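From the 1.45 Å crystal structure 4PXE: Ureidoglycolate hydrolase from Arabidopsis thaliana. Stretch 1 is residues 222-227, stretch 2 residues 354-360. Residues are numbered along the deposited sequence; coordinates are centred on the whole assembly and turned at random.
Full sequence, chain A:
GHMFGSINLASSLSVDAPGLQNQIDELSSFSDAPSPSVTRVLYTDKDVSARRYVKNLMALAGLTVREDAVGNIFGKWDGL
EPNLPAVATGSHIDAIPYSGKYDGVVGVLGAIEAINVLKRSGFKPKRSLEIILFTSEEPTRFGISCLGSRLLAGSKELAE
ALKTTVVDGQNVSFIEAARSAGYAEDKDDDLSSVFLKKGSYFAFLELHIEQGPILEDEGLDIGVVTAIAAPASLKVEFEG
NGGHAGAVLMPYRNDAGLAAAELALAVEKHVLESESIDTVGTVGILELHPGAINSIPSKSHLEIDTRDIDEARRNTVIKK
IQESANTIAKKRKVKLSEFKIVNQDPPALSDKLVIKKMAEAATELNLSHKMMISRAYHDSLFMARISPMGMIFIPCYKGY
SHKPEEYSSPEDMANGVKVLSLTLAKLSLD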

# COMPACT_ATOMS: atom_id res chain seq x y z
N ILE A 222 -0.11 16.05 36.90
CA ILE A 222 -0.06 17.09 35.87
C ILE A 222 1.36 17.33 35.39
O ILE A 222 2.28 17.43 36.19
CB ILE A 222 -0.60 18.44 36.44
CG1 ILE A 222 -2.08 18.33 36.80
CG2 ILE A 222 -0.37 19.58 35.46
CD1 ILE A 222 -3.02 18.15 35.61
N GLY A 223 1.54 17.40 34.08
CA GLY A 223 2.80 17.85 33.52
C GLY A 223 2.69 19.28 33.03
O GLY A 223 1.78 19.63 32.29
N VAL A 224 3.61 20.13 33.49
CA VAL A 224 3.66 21.49 33.00
C VAL A 224 4.72 21.53 31.91
O VAL A 224 5.90 21.36 32.18
CB VAL A 224 3.96 22.48 34.13
CG1 VAL A 224 4.08 23.89 33.58
CG2 VAL A 224 2.89 22.39 35.21
N VAL A 225 4.27 21.70 30.67
CA VAL A 225 5.17 21.52 29.53
C VAL A 225 6.02 22.77 29.29
O VAL A 225 5.50 23.87 29.18
CB VAL A 225 4.37 21.18 28.26
CG1 VAL A 225 5.29 21.12 27.03
CG2 VAL A 225 3.63 19.88 28.45
N THR A 226 7.34 22.58 29.20
CA THR A 226 8.24 23.72 29.08
C THR A 226 8.79 23.94 27.67
O THR A 226 9.29 25.02 27.34
CB THR A 226 9.43 23.58 30.04
OG1 THR A 226 10.21 22.44 29.66
CG2 THR A 226 8.95 23.40 31.48
N ALA A 227 8.72 22.91 26.83
CA ALA A 227 9.24 23.00 25.48
C ALA A 227 8.66 21.86 24.66
O ALA A 227 8.19 20.87 25.21
CB ALA A 227 10.77 22.91 25.49
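Stretch 2, residues 354-360: VIKKMAE

How does the backbone of stretch 2 run relative to stretch 1? Residues 222-227 form an extended strand, and residues 354-360 are a segment of a helix that begins earlier in the chain and continues beyond it. The two axes are nearly antiparallel, with 173° between their N-to-C directions and a closest approach of 8.8 Å. Regular i to i+4 bonds hold the helix, among them Ala359 N to Ile355 O at 3.0 Å. The register is set where Val224 CA and Ile355 CA come within 6.6 Å of each other.

Which residue anchors the strand against the helix? Val224 does: its CA-to-CB bond points toward the helix, and it gives up more area to the contact than any other residue here. Its chi1 is t. Its CG1 meets Ile355 CG2 at 3.8 Å and Met358 CE at 3.5 Å, so this one methyl touches residues three positions apart, nearly one helical turn. Val224 CG2 lies 4.3 Å from Ala359 N.

How do Ile355 and Met358 reach the strand? Met358 points toward it, and its terminal methyl also comes within 4.4 Å of Gly223 O, from CE. Ile355 leaves the helix sideways, but its end comes nearer: CD1 lies 4.2 Å from Thr226 CG2, and CG1 is 4.1 Å from Val225 O. The antiparallel course explains this order, with the earlier helix residue reaching later strand positions.

Does any polar bond join the two stretches? No hydrogen bond crosses between them, and the contact rests on apolar packing that buries 252 Å² in total. Lys356 points away from the strand; its NZ forms a salt bridge with Glu360 OE2 at 2.6 Å, within the helix. Thr226 OG1 finds its hydrogen bond elsewhere in the structure.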

# COMPACT_ATOMS: atom_id res chain seq x y z
N VAL A 354 3.17 31.80 31.58
CA VAL A 354 2.12 30.81 31.40
C VAL A 354 2.42 29.57 32.24
O VAL A 354 1.53 29.06 32.93
CB VAL A 354 1.92 30.44 29.91
CG1 VAL A 354 1.01 29.22 29.78
CG2 VAL A 354 1.36 31.65 29.15
N ILE A 355 3.67 29.12 32.20
CA ILE A 355 4.15 28.04 33.04
C ILE A 355 3.87 28.33 34.51
O ILE A 355 3.38 27.48 35.24
CB ILE A 355 5.67 27.85 32.87
CG1 ILE A 355 5.96 27.23 31.49
CG2 ILE A 355 6.25 27.01 34.00
CD1 ILE A 355 7.43 27.25 31.11
N LYS A 356 4.18 29.55 34.92
CA LYS A 356 3.99 29.98 36.29
C LYS A 356 2.53 29.82 36.71
O LYS A 356 2.24 29.26 37.77
CB LYS A 356 4.42 31.44 36.43
CG LYS A 356 4.25 32.02 37.82
CD LYS A 356 4.68 33.49 37.81
CE LYS A 356 4.64 34.12 39.19
NZ LYS A 356 3.25 34.35 39.66
N LYS A 357 1.61 30.31 35.88
CA LYS A 357 0.18 30.27 36.20
C LYS A 357 -0.32 28.83 36.26
O LYS A 357 -1.12 28.47 37.14
CB LYS A 357 -0.65 31.03 35.16
CG LYS A 357 -0.58 32.54 35.24
CD LYS A 357 -1.39 33.10 36.39
CE LYS A 357 -1.50 34.60 36.27
NZ LYS A 357 -1.69 35.24 37.59
N MET A 358 0.13 28.00 35.33
CA MET A 358 -0.26 26.59 35.31
C MET A 358 0.20 25.85 36.57
O MET A 358 -0.56 25.08 37.17
CB MET A 358 0.29 25.90 34.06
CG MET A 358 -0.36 26.30 32.74
SD MET A 358 0.34 25.32 31.40
CE MET A 358 0.77 23.96 32.38
N ALA A 359 1.45 26.07 36.97
CA ALA A 359 1.97 25.44 38.18
C ALA A 359 1.23 25.91 39.42
O ALA A 359 0.92 25.11 40.31
CB ALA A 359 3.47 25.69 38.31
N GLU A 360 0.92 27.21 39.47
CA GLU A 360 0.13 27.77 40.57
C GLU A 360 -1.26 27.15 40.62
O GLU A 360 -1.74 26.81 41.70
CB GLU A 360 0.04 29.30 40.46
CG GLU A 360 1.35 29.98 40.81
CD GLU A 360 1.40 31.45 40.42
OE1 GLU A 360 0.43 31.98 39.83
OE2 GLU A 360 2.44 32.08 40.71